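Local coordinates for protein 2-dehydropantoate 2-reductase (Bacillus subtilis, PDB 3EGO) that probably catalyses the NADPH-dependent reduction of ketopantoate (2-dehydropantoate) to pantoate, the second step of the pantoate branch of pantothenate biosynthesis, at residues Ala18-Leu21 and Ser22-His25; His106-Lys109 and Asp110-Val113; Gln236-Cys239 and Gly240-Lys243; Asn100-Gly103 and His104-Asp107. All coordinates share one frame; numbering follows the deposited sequence.

Contact 1: Ala18-Leu21 and Ser22-His25; sequences AYYL and SLYH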
ATOM      1  N   ALA A  18      10.713  32.074 -12.112  1.00 22.28           N
ATOM      2  CA  ALA A  18      10.276  33.276 -12.838  1.00 20.88           C
ATOM      3  C   ALA A  18      10.560  34.511 -11.991  1.00 23.03           C
ATOM      4  O   ALA A  18      11.070  35.480 -12.504  1.00 24.85           O
ATOM      5  CB  ALA A  18       8.775  33.167 -13.155  1.00 19.75           C
ATOM      6  N   TYR A  19      10.258  34.474 -10.690  1.00 20.16           N
ATOM      7  CA  TYR A  19      10.537  35.624  -9.864  1.00 22.87           C
ATOM      8  C   TYR A  19      12.037  36.019  -9.905  1.00 24.87           C
ATOM      9  O   TYR A  19      12.448  37.176 -10.181  1.00 22.62           O
ATOM     10  CB  TYR A  19      10.083  35.409  -8.400  1.00 23.69           C
ATOM     11  CG  TYR A  19      10.538  36.628  -7.606  1.00 27.19           C
ATOM     12  CD1 TYR A  19       9.820  37.826  -7.674  1.00 28.16           C
ATOM     13  CD2 TYR A  19      11.737  36.615  -6.889  1.00 23.78           C
ATOM     14  CE1 TYR A  19      10.267  38.952  -7.009  1.00 25.09           C
ATOM     15  CE2 TYR A  19      12.184  37.709  -6.243  1.00 23.67           C
ATOM     16  CZ  TYR A  19      11.451  38.891  -6.325  1.00 29.66           C
ATOM     17  OH  TYR A  19      11.916  40.002  -5.667  1.00 34.60           O
ATOM     18  N   TYR A  20      12.888  35.046  -9.658  1.00 21.89           N
ATOM     19  CA  TYR A  20      14.255  35.393  -9.469  1.00 24.66           C
ATOM     20  C   TYR A  20      14.948  35.708 -10.774  1.00 23.57           C
ATOM     21  O   TYR A  20      15.820  36.588 -10.796  1.00 28.03           O
ATOM     22  CB  TYR A  20      14.976  34.293  -8.670  1.00 22.44           C
ATOM     23  CG  TYR A  20      14.734  34.341  -7.187  1.00 24.15           C
ATOM     24  CD1 TYR A  20      13.964  33.371  -6.553  1.00 23.46           C
ATOM     25  CD2 TYR A  20      15.321  35.338  -6.407  1.00 18.70           C
ATOM     26  CE1 TYR A  20      13.769  33.387  -5.184  1.00 25.04           C
ATOM     27  CE2 TYR A  20      15.137  35.365  -5.045  1.00 22.29           C
ATOM     28  CZ  TYR A  20      14.348  34.375  -4.435  1.00 21.09           C
ATOM     29  OH  TYR A  20      14.159  34.383  -3.055  1.00 21.99           O
ATOM     30  N   LEU A  21      14.586  35.020 -11.864  1.00 21.16           N
ATOM     31  CA  LEU A  21      15.239  35.297 -13.164  1.00 22.09           C
ATOM     32  C   LEU A  21      14.731  36.630 -13.758  1.00 23.78           C
ATOM     33  O   LEU A  21      15.470  37.337 -14.435  1.00 25.19           O
ATOM     34  CB  LEU A  21      15.023  34.154 -14.166  1.00 21.48           C
ATOM     35  CG  LEU A  21      15.729  32.838 -13.733  1.00 20.16           C
ATOM     36  CD1 LEU A  21      15.284  31.612 -14.587  1.00 21.35           C
ATOM     37  CD2 LEU A  21      17.266  33.058 -13.767  1.00 19.68           C
ATOM     38  N   SER A  22      13.502  36.995 -13.420  1.00 24.90           N
ATOM     39  CA  SER A  22      12.941  38.307 -13.815  1.00 25.58           C
ATOM     40  C   SER A  22      13.770  39.480 -13.274  1.00 29.03           C
ATOM     41  O   SER A  22      13.707  40.584 -13.821  1.00 28.94           O
ATOM     42  CB  SER A  22      11.514  38.438 -13.313  1.00 26.65           C
ATOM     43  OG  SER A  22      11.510  38.909 -11.971  1.00 30.58           O
ATOM     44  N   LEU A  23      14.559  39.261 -12.225  1.00 26.16           N
ATOM     45  CA  LEU A  23      15.408  40.327 -11.687  1.00 27.99           C
ATOM     46  C   LEU A  23      16.522  40.731 -12.627  1.00 28.95           C
ATOM     47  O   LEU A  23      17.086  41.794 -12.453  1.00 30.05           O
ATOM     48  CB  LEU A  23      16.030  39.956 -10.328  1.00 26.52           C
ATOM     49  CG  LEU A  23      15.055  39.608  -9.190  1.00 31.64           C
ATOM     50  CD1 LEU A  23      15.838  39.067  -8.016  1.00 29.97           C
ATOM     51  CD2 LEU A  23      14.276  40.815  -8.747  1.00 35.44           C
ATOM     52  N   TYR A  24      16.815  39.877 -13.618  1.00 30.41           N
ATOM     53  CA  TYR A  24      17.935  40.058 -14.508  1.00 31.50           C
ATOM     54  C   TYR A  24      17.532  39.947 -15.946  1.00 31.93           C
ATOM     55  O   TYR A  24      18.262  40.394 -16.826  1.00 35.77           O
ATOM     56  CB  TYR A  24      19.055  39.044 -14.199  1.00 31.54           C
ATOM     57  CG  TYR A  24      19.658  39.291 -12.862  1.00 33.54           C
ATOM     58  CD1 TYR A  24      19.185  38.623 -11.738  1.00 27.80           C
ATOM     59  CD2 TYR A  24      20.642  40.274 -12.689  1.00 31.70           C
ATOM     60  CE1 TYR A  24      19.711  38.868 -10.507  1.00 30.93           C
ATOM     61  CE2 TYR A  24      21.172  40.527 -11.441  1.00 35.07           C
ATOM     62  CZ  TYR A  24      20.702  39.812 -10.353  1.00 35.14           C
ATOM     63  OH  TYR A  24      21.187  40.063  -9.090  1.00 33.88           O
ATOM     64  N   HIS A  25      16.390  39.338 -16.218  1.00 30.42           N
ATOM     65  CA  HIS A  25      16.046  39.045 -17.589  1.00 31.42           C
ATOM     66  C   HIS A  25      14.562  39.281 -17.874  1.00 31.53           C
ATOM     67  O   HIS A  25      13.790  39.471 -16.963  1.00 31.27           O
ATOM     68  CB  HIS A  25      16.351  37.589 -17.927  1.00 32.31           C
ATOM     69  CG  HIS A  25      17.775  37.183 -17.705  1.00 37.89           C
ATOM     70  ND1 HIS A  25      18.814  37.654 -18.484  1.00 41.64           N
ATOM     71  CD2 HIS A  25      18.328  36.314 -16.818  1.00 35.58           C
ATOM     72  CE1 HIS A  25      19.949  37.115 -18.071  1.00 42.69           C
ATOM     73  NE2 HIS A  25      19.685  36.308 -17.055  1.00 34.65           N
TER

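Contact 2: His106-Lys109 and Asp110-Val113; sequences HDLK and DWHV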
ATOM      1  N   HIS A 106      15.255   9.099 -20.323  1.00 43.94           N
ATOM      2  CA  HIS A 106      14.996   8.170 -21.435  1.00 45.39           C
ATOM      3  C   HIS A 106      14.438   8.892 -22.683  1.00 48.07           C
ATOM      4  O   HIS A 106      14.814   8.577 -23.815  1.00 48.44           O
ATOM      5  CB  HIS A 106      14.112   6.989 -20.985  1.00 45.54           C
ATOM      6  CG  HIS A 106      14.785   6.057 -20.023  1.00 43.50           C
ATOM      7  ND1 HIS A 106      14.129   5.486 -18.955  1.00 49.12           N
ATOM      8  CD2 HIS A 106      16.062   5.605 -19.961  1.00 45.33           C
ATOM      9  CE1 HIS A 106      14.970   4.717 -18.278  1.00 47.28           C
ATOM     10  NE2 HIS A 106      16.152   4.776 -18.866  1.00 47.91           N
ATOM     11  N   ASP A 107      13.576   9.883 -22.480  1.00 49.27           N
ATOM     12  CA  ASP A 107      13.059  10.685 -23.593  1.00 51.16           C
ATOM     13  C   ASP A 107      14.151  11.515 -24.273  1.00 51.21           C
ATOM     14  O   ASP A 107      14.192  11.629 -25.499  1.00 48.97           O
ATOM     15  CB  ASP A 107      11.934  11.614 -23.112  1.00 52.98           C
ATOM     16  CG  ASP A 107      11.015  10.951 -22.077  1.00 58.53           C
ATOM     17  OD1 ASP A 107      11.186   9.739 -21.791  1.00 60.07           O
ATOM     18  OD2 ASP A 107      10.129  11.654 -21.536  1.00 61.31           O
ATOM     19  N   LEU A 108      15.034  12.101 -23.468  1.00 50.42           N
ATOM     20  CA  LEU A 108      16.130  12.926 -23.982  1.00 50.75           C
ATOM     21  C   LEU A 108      17.217  12.143 -24.704  1.00 52.71           C
ATOM     22  O   LEU A 108      17.822  12.652 -25.643  1.00 52.05           O
ATOM     23  CB  LEU A 108      16.807  13.688 -22.842  1.00 49.34           C
ATOM     24  CG  LEU A 108      15.983  14.665 -22.030  1.00 42.06           C
ATOM     25  CD1 LEU A 108      16.871  15.334 -21.017  1.00 41.57           C
ATOM     26  CD2 LEU A 108      15.351  15.650 -22.932  1.00 31.90           C
ATOM     27  N   LYS A 109      17.491  10.936 -24.217  1.00 56.79           N
ATOM     28  CA  LYS A 109      18.525  10.068 -24.766  1.00 61.43           C
ATOM     29  C   LYS A 109      18.416   9.968 -26.283  1.00 64.07           C
ATOM     30  O   LYS A 109      19.400  10.136 -27.006  1.00 65.62           O
ATOM     31  CB  LYS A 109      18.377   8.665 -24.184  1.00 61.74           C
ATOM     32  CG  LYS A 109      19.673   8.032 -23.742  1.00 64.52           C
ATOM     33  CD  LYS A 109      19.943   8.347 -22.281  1.00 66.12           C
ATOM     34  CE  LYS A 109      21.263   7.755 -21.834  1.00 69.33           C
ATOM     35  NZ  LYS A 109      21.254   7.407 -20.383  1.00 71.84           N
ATOM     36  N   ASP A 110      17.210   9.660 -26.749  1.00 67.22           N
ATOM     37  CA  ASP A 110      16.940   9.514 -28.172  1.00 69.32           C
ATOM     38  C   ASP A 110      16.108  10.692 -28.628  1.00 68.70           C
ATOM     39  O   ASP A 110      14.977  10.528 -29.090  1.00 69.80           O
ATOM     40  CB  ASP A 110      16.166   8.222 -28.438  1.00 70.09           C
ATOM     41  CG  ASP A 110      16.722   7.044 -27.670  1.00 74.53           C
ATOM     42  OD1 ASP A 110      17.947   6.791 -27.762  1.00 77.60           O
ATOM     43  OD2 ASP A 110      15.929   6.370 -26.978  1.00 77.80           O
ATOM     44  N   TRP A 111      16.649  11.890 -28.475  1.00 66.85           N
ATOM     45  CA  TRP A 111      15.941  13.060 -28.953  1.00 64.69           C
ATOM     46  C   TRP A 111      16.771  13.755 -30.017  1.00 64.81           C
ATOM     47  O   TRP A 111      17.800  14.368 -29.729  1.00 65.55           O
ATOM     48  CB  TRP A 111      15.557  14.016 -27.805  1.00 62.05           C
ATOM     49  CG  TRP A 111      14.505  15.002 -28.214  1.00 58.30           C
ATOM     50  CD1 TRP A 111      13.570  14.827 -29.188  1.00 57.99           C
ATOM     51  CD2 TRP A 111      14.262  16.303 -27.658  1.00 58.94           C
ATOM     52  NE1 TRP A 111      12.773  15.939 -29.290  1.00 54.23           N
ATOM     53  CE2 TRP A 111      13.171  16.859 -28.359  1.00 57.61           C
ATOM     54  CE3 TRP A 111      14.864  17.058 -26.642  1.00 57.25           C
ATOM     55  CZ2 TRP A 111      12.670  18.131 -28.080  1.00 58.68           C
ATOM     56  CZ3 TRP A 111      14.365  18.326 -26.369  1.00 54.86           C
ATOM     57  CH2 TRP A 111      13.279  18.846 -27.081  1.00 56.25           C
ATOM     58  N   HIS A 112      16.315  13.632 -31.258  1.00 64.07           N
ATOM     59  CA  HIS A 112      16.974  14.261 -32.373  1.00 62.66           C
ATOM     60  C   HIS A 112      16.468  15.688 -32.524  1.00 61.96           C
ATOM     61  O   HIS A 112      15.393  15.909 -33.067  1.00 62.01           O
ATOM     62  CB  HIS A 112      16.732  13.457 -33.658  1.00 62.84           C
ATOM     63  CG  HIS A 112      17.776  13.677 -34.705  1.00 62.21           C
ATOM     64  ND1 HIS A 112      19.106  13.371 -34.503  1.00 61.29           N
ATOM     65  CD2 HIS A 112      17.693  14.183 -35.959  1.00 63.32           C
ATOM     66  CE1 HIS A 112      19.796  13.681 -35.586  1.00 60.12           C
ATOM     67  NE2 HIS A 112      18.962  14.172 -36.486  1.00 60.38           N
ATOM     68  N   VAL A 113      17.235  16.650 -32.016  1.00 59.02           N
ATOM     69  CA  VAL A 113      16.900  18.066 -32.160  1.00 56.31           C
ATOM     70  C   VAL A 113      18.165  18.904 -32.233  1.00 54.23           C
ATOM     71  O   VAL A 113      19.264  18.429 -31.911  1.00 53.63           O
ATOM     72  CB  VAL A 113      16.012  18.591 -30.994  1.00 56.90           C
ATOM     73  CG1 VAL A 113      14.592  18.038 -31.114  1.00 57.08           C
ATOM     74  CG2 VAL A 113      16.632  18.251 -29.640  1.00 54.99           C
TER

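Contact 3: Gln236-Cys239 and Gly240-Lys243; sequences QAVC and GQTK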
ATOM      1  N   GLN A 236      19.727   7.982   4.785  1.00 36.90           N
ATOM      2  CA  GLN A 236      19.316   8.019   6.188  1.00 39.06           C
ATOM      3  C   GLN A 236      19.466   9.412   6.769  1.00 39.80           C
ATOM      4  O   GLN A 236      18.618   9.876   7.559  1.00 40.13           O
ATOM      5  CB  GLN A 236      20.138   7.039   7.006  1.00 38.00           C
ATOM      6  CG  GLN A 236      20.006   5.618   6.554  1.00 38.04           C
ATOM      7  CD  GLN A 236      21.050   4.740   7.203  1.00 45.40           C
ATOM      8  OE1 GLN A 236      22.059   4.388   6.574  1.00 49.49           O
ATOM      9  NE2 GLN A 236      20.839   4.410   8.477  1.00 41.51           N
ATOM     10  N   ALA A 237      20.553  10.067   6.377  1.00 42.61           N
ATOM     11  CA  ALA A 237      20.786  11.466   6.732  1.00 42.55           C
ATOM     12  C   ALA A 237      19.607  12.366   6.346  1.00 42.85           C
ATOM     13  O   ALA A 237      19.116  13.117   7.198  1.00 41.89           O
ATOM     14  CB  ALA A 237      22.071  11.960   6.096  1.00 43.25           C
ATOM     15  N   VAL A 238      19.155  12.292   5.080  1.00 42.13           N
ATOM     16  CA  VAL A 238      18.083  13.179   4.591  1.00 42.28           C
ATOM     17  C   VAL A 238      16.747  12.846   5.229  1.00 44.33           C
ATOM     18  O   VAL A 238      15.924  13.735   5.505  1.00 42.97           O
ATOM     19  CB  VAL A 238      17.904  13.113   3.081  1.00 42.27           C
ATOM     20  CG1 VAL A 238      16.637  13.845   2.671  1.00 39.66           C
ATOM     21  CG2 VAL A 238      19.122  13.675   2.361  1.00 43.77           C
ATOM     22  N   CYS A 239      16.533  11.555   5.470  1.00 44.96           N
ATOM     23  CA  CYS A 239      15.414  11.115   6.270  1.00 43.95           C
ATOM     24  C   CYS A 239      15.391  11.843   7.601  1.00 45.15           C
ATOM     25  O   CYS A 239      14.333  12.281   8.072  1.00 44.67           O
ATOM     26  CB  CYS A 239      15.565   9.634   6.568  1.00 45.28           C
ATOM     27  SG  CYS A 239      14.653   8.628   5.474  1.00 47.19           S
ATOM     28  N   GLY A 240      16.563  11.904   8.231  1.00 47.37           N
ATOM     29  CA  GLY A 240      16.717  12.549   9.529  1.00 48.63           C
ATOM     30  C   GLY A 240      16.380  14.026   9.454  1.00 47.73           C
ATOM     31  O   GLY A 240      15.635  14.542  10.282  1.00 49.60           O
ATOM     32  N   GLN A 241      16.920  14.698   8.443  1.00 49.05           N
ATOM     33  CA  GLN A 241      16.662  16.124   8.229  1.00 47.70           C
ATOM     34  C   GLN A 241      15.201  16.465   7.989  1.00 47.99           C
ATOM     35  O   GLN A 241      14.752  17.559   8.366  1.00 47.03           O
ATOM     36  CB  GLN A 241      17.495  16.647   7.070  1.00 48.36           C
ATOM     37  CG  GLN A 241      18.977  16.376   7.222  1.00 47.50           C
ATOM     38  CD  GLN A 241      19.729  16.690   5.964  1.00 49.37           C
ATOM     39  OE1 GLN A 241      20.906  16.364   5.840  1.00 54.51           O
ATOM     40  NE2 GLN A 241      19.048  17.314   5.002  1.00 53.72           N
ATOM     41  N   THR A 242      14.459  15.543   7.370  1.00 46.86           N
ATOM     42  CA  THR A 242      13.033  15.737   7.089  1.00 44.76           C
ATOM     43  C   THR A 242      12.099  14.891   7.988  1.00 45.59           C
ATOM     44  O   THR A 242      10.994  14.551   7.596  1.00 43.55           O
ATOM     45  CB  THR A 242      12.741  15.455   5.611  1.00 46.70           C
ATOM     46  OG1 THR A 242      13.188  14.131   5.272  1.00 43.09           O
ATOM     47  CG2 THR A 242      13.459  16.471   4.715  1.00 45.34           C
ATOM     48  N   LYS A 243      12.533  14.576   9.204  1.00 47.38           N
ATOM     49  CA  LYS A 243      11.818  13.606  10.053  1.00 50.24           C
ATOM     50  C   LYS A 243      10.321  13.838  10.248  1.00 48.69           C
ATOM     51  O   LYS A 243       9.553  12.885  10.318  1.00 50.09           O
ATOM     52  CB  LYS A 243      12.523  13.397  11.413  1.00 51.18           C
ATOM     53  CG  LYS A 243      12.788  14.664  12.246  1.00 54.94           C
ATOM     54  CD  LYS A 243      13.336  14.279  13.626  1.00 55.36           C
ATOM     55  CE  LYS A 243      13.324  15.441  14.623  1.00 59.80           C
ATOM     56  NZ  LYS A 243      11.957  15.974  14.940  1.00 60.14           N
TER

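Contact 4: Asn100-Gly103 and His104-Asp107; sequences NGMG and HIHD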
ATOM      1  N   ASN A 100      11.581  16.492 -11.741  1.00 33.11           N
ATOM      2  CA  ASN A 100      11.871  15.531 -10.675  1.00 35.63           C
ATOM      3  C   ASN A 100      11.905  14.144 -11.285  1.00 34.49           C
ATOM      4  O   ASN A 100      11.187  13.877 -12.253  1.00 31.31           O
ATOM      5  CB  ASN A 100      10.802  15.570  -9.580  1.00 36.68           C
ATOM      6  CG  ASN A 100      10.821  16.860  -8.791  1.00 37.82           C
ATOM      7  OD1 ASN A 100      11.882  17.422  -8.514  1.00 44.39           O
ATOM      8  ND2 ASN A 100       9.630  17.334  -8.402  1.00 47.97           N
ATOM      9  N   GLY A 101      12.736  13.266 -10.733  1.00 33.75           N
ATOM     10  CA  GLY A 101      12.870  11.935 -11.299  1.00 34.21           C
ATOM     11  C   GLY A 101      13.808  11.932 -12.491  1.00 36.09           C
ATOM     12  O   GLY A 101      14.454  12.941 -12.773  1.00 34.07           O
ATOM     13  N   MET A 102      13.883  10.793 -13.177  1.00 34.31           N
ATOM     14  CA  MET A 102      14.790  10.619 -14.311  1.00 33.54           C
ATOM     15  C   MET A 102      14.101  10.002 -15.521  1.00 34.54           C
ATOM     16  O   MET A 102      14.767   9.685 -16.490  1.00 36.14           O
ATOM     17  CB  MET A 102      16.036   9.793 -13.909  1.00 32.55           C
ATOM     18  CG  MET A 102      17.099  10.570 -13.055  1.00 30.33           C
ATOM     19  SD  MET A 102      18.583   9.658 -12.484  1.00 22.32           S
ATOM     20  CE  MET A 102      19.472   9.701 -14.049  1.00 28.09           C
ATOM     21  N   GLY A 103      12.768   9.874 -15.491  1.00 36.54           N
ATOM     22  CA  GLY A 103      12.009   9.347 -16.637  1.00 32.97           C
ATOM     23  C   GLY A 103      12.218  10.167 -17.905  1.00 37.80           C
ATOM     24  O   GLY A 103      12.133   9.641 -19.026  1.00 39.20           O
ATOM     25  N   HIS A 104      12.515  11.458 -17.747  1.00 33.68           N
ATOM     26  CA  HIS A 104      12.742  12.319 -18.920  1.00 34.04           C
ATOM     27  C   HIS A 104      14.063  12.002 -19.591  1.00 34.07           C
ATOM     28  O   HIS A 104      14.256  12.292 -20.775  1.00 35.72           O
ATOM     29  CB  HIS A 104      12.668  13.815 -18.578  1.00 31.52           C
ATOM     30  CG  HIS A 104      13.683  14.272 -17.573  1.00 32.94           C
ATOM     31  ND1 HIS A 104      13.767  13.737 -16.304  1.00 28.74           N
ATOM     32  CD2 HIS A 104      14.607  15.260 -17.622  1.00 24.90           C
ATOM     33  CE1 HIS A 104      14.717  14.354 -15.625  1.00 32.79           C
ATOM     34  NE2 HIS A 104      15.240  15.286 -16.401  1.00 30.08           N
ATOM     35  N   ILE A 105      14.960  11.408 -18.821  1.00 36.66           N
ATOM     36  CA  ILE A 105      16.296  11.067 -19.305  1.00 38.76           C
ATOM     37  C   ILE A 105      16.197  10.038 -20.431  1.00 40.40           C
ATOM     38  O   ILE A 105      16.927  10.122 -21.405  1.00 40.74           O
ATOM     39  CB  ILE A 105      17.177  10.547 -18.160  1.00 37.12           C
ATOM     40  CG1 ILE A 105      17.415  11.661 -17.130  1.00 39.64           C
ATOM     41  CG2 ILE A 105      18.479  10.002 -18.700  1.00 40.89           C
ATOM     42  CD1 ILE A 105      18.018  12.953 -17.741  1.00 26.18           C
ATOM     43  N   HIS A 106      15.255   9.099 -20.323  1.00 43.94           N
ATOM     44  CA  HIS A 106      14.996   8.170 -21.435  1.00 45.39           C
ATOM     45  C   HIS A 106      14.438   8.892 -22.683  1.00 48.07           C
ATOM     46  O   HIS A 106      14.814   8.577 -23.815  1.00 48.44           O
ATOM     47  CB  HIS A 106      14.112   6.989 -20.985  1.00 45.54           C
ATOM     48  CG  HIS A 106      14.785   6.057 -20.023  1.00 43.50           C
ATOM     49  ND1 HIS A 106      14.129   5.486 -18.955  1.00 49.12           N
ATOM     50  CD2 HIS A 106      16.062   5.605 -19.961  1.00 45.33           C
ATOM     51  CE1 HIS A 106      14.970   4.717 -18.278  1.00 47.28           C
ATOM     52  NE2 HIS A 106      16.152   4.776 -18.866  1.00 47.91           N
ATOM     53  N   ASP A 107      13.576   9.883 -22.480  1.00 49.27           N
ATOM     54  CA  ASP A 107      13.059  10.685 -23.593  1.00 51.16           C
ATOM     55  C   ASP A 107      14.151  11.515 -24.273  1.00 51.21           C
ATOM     56  O   ASP A 107      14.192  11.629 -25.499  1.00 48.97           O
ATOM     57  CB  ASP A 107      11.934  11.614 -23.112  1.00 52.98           C
ATOM     58  CG  ASP A 107      11.015  10.951 -22.077  1.00 58.53           C
ATOM     59  OD1 ASP A 107      11.186   9.739 -21.791  1.00 60.07           O
ATOM     60  OD2 ASP A 107      10.129  11.654 -21.536  1.00 61.31           O
TER
HETATM   61  O   HOH W   1      11.532  12.788 -14.626  1.00 34.96           O

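Contact 1: Ala18-Leu21 and Ser22-His25
The carbonyl oxygen of Leu21 is gripped by two backbone donors, His25 N at 2.8 Å and Tyr24 N at 3.0 Å. His25 N comes in nearly along the C=O axis, whereas Tyr24 N sits well above the carbonyl plane. One turn earlier the side chain of Ser22 bends back on the helix: its chi1 of 85° lodges OG between its own N and carbonyl carbon, and from there OG donates to Tyr19 O at 2.7 Å while Ser22 N bonds Ala18 O at 3.0 Å. These bonds belong to the C-terminal turn of helix 12-22, the first helix of the Rossmann-type nucleotide-binding domain, which follows the glycine-rich loop that probably binds NADP and leads through this turn into strand 26-30. Leu23 splits its two methyls between two tyrosines. Leu23 and Tyr20 lie side by side, pointing the same way, with Leu23 CD1 4.1 Å from Tyr20 CD2, and Leu23 CD2 approaches the phenol end of Tyr19, 4.0 Å from Tyr19 OH. The two rings are themselves turned against each other, Tyr19 CD2 standing over the centre of the Tyr20 ring. Tyr20 OH is hydrogen-bonded to His136 and Lys49, and His25 NE2 to the carbonyl of Leu158. Inward, Ala18 and Leu21 rest on Val27 of strand 26-30.

Contact 2: His106-Lys109 and Asp110-Val113
Trp111 turns its CG anti to the backbone N (chi1 -163°), and Leu108 turns its own anti to the carbonyl carbon (chi1 -61°), which brings the indole and the isobutyl group together on the side that faces the sheet. The two side chains cross at a slant, and the touch is a single one: Leu108 CD2 lies 4.0 Å from Trp111 CE3, on the six-membered ring. Behind it, Trp111 CB packs against the carbonyl oxygens of the helix end, 3.4 Å from Leu108 O and 3.6 Å from Asp107 O. Trp111 N makes a weak, bent hydrogen bond to Leu108 O at 3.2 Å, with an N-H...O angle of 123°. This is the C-terminal end of helix 103-109 in the Rossmann-type domain, where the chain unwinds into the loop before strand 116-128. Leu108 and Trp111 both face the sheet, meeting Ile117 of that strand and Phe97 of strand 94-97, and the Trp111 ring also meets Phe84 of helix 80-86 edge-to-face. Further along the loop, Val113 CG1 lies over one indole face, away from the ring centre. The exposed carboxylate of Asp110 stays close to the peptide that joins it to Lys109.

Contact 3: Gln236-Cys239 and Gly240-Lys243
Thr242 and Val238 lie one turn apart, and the threonine hydroxyl reaches back to the valine carbonyl. With chi1 at 56°, Thr242 OG1 stands between its own backbone N and carbonyl carbon and donates to Val238 O at 2.8 Å. Thr242 N reaches the same oxygen at 3.0 Å from the opposite face of the carbonyl plane, giving Val238 O two donors from one residue. A second, weak bond runs from Thr242 N to Cys239 O at 3.3 Å. Thr242 is the first residue to leave helical backbone angles at the C-terminal end of helix 228-241, part of the all-helical C-terminal domain of ketopantoate reductases. Its hydroxyl is also bonded to Asn199 ND2, so the helix end touches a residue that probably binds substrate. On the outer flank Gln241 runs extended back along the preceding turn, its CG 3.3 Å from Ala237 O, the carbonyl that its own N bonds at 3.0 Å in the carbonyl plane. Beyond CG the chain continues alongside Val238, bringing Gln241 CD to 4.1 Å from Val238 CA. Cys239 points to the buried side, against Ile188, Leu203 and Met212 of three other helices, while Val238 meets Val184 of helix 174-195.

Contact 4: Asn100-Gly103 and His104-Asp107
The loop that leaves strand 94-97 of the Rossmann-type domain and starts helix 103-109 brings Met102 against Ile105 and the edge of the His104 ring up to Gly101. Ile105 N bonds Met102 O at 2.9 Å, the donor standing above the carbonyl plane, and closes a turn at the start of the helix. The side chains of this pair cross, with Ile105 CG1 4.0 Å from Met102 CB, and both pack on helix 174-195, Met102 against Leu182 and Ile105 against Leu178. His104 takes the less usual chi1 of 61°, which places CG between its own N and carbonyl carbon and folds the imidazole back against the loop. Gly101 O then lies at the ring edge in its plane, 3.2 Å from His104 CE1, and Ile105 CD1 sits over one face. A water ties the ring to the loop: it donates to Asn100 O at 2.6 Å and is hydrogen-bonded to His104 ND1 at 3.0 Å. Gly101 has a positive phi of 81°, a backbone shape that suits glycine. His106 N bonds Gly103 O only weakly, at 3.4 Å. Asn100, which probably binds both NADP and substrate, is hydrogen-bonded through ND2 to Glu260, also a likely NADP ligand, placing the loop in the cleft between the two domains, where ketopantoate reductases bind NADP and substrate.

Overall arrangement
From the N terminus, contact 1 comes first, turning the chain from helix 12-22 into strand 26-30. Contact 4 follows, at the start of helix 103-109, and contact 2 takes over at the end of that helix; they overlap at His106 and Asp107, their centres about 10 Å apart, and together cover most of the connection from strand 94-97 to strand 116-128. Contact 3 lies last, in the helical C-terminal domain, where helix 228-241 ends. Each closes only a short local turn, and none encloses another. Contact 1 lies across the chain's centre from contact 4, their centres about 26 Å apart. Contacts 3 and 4 reach the probable substrate-binding region from the two domains.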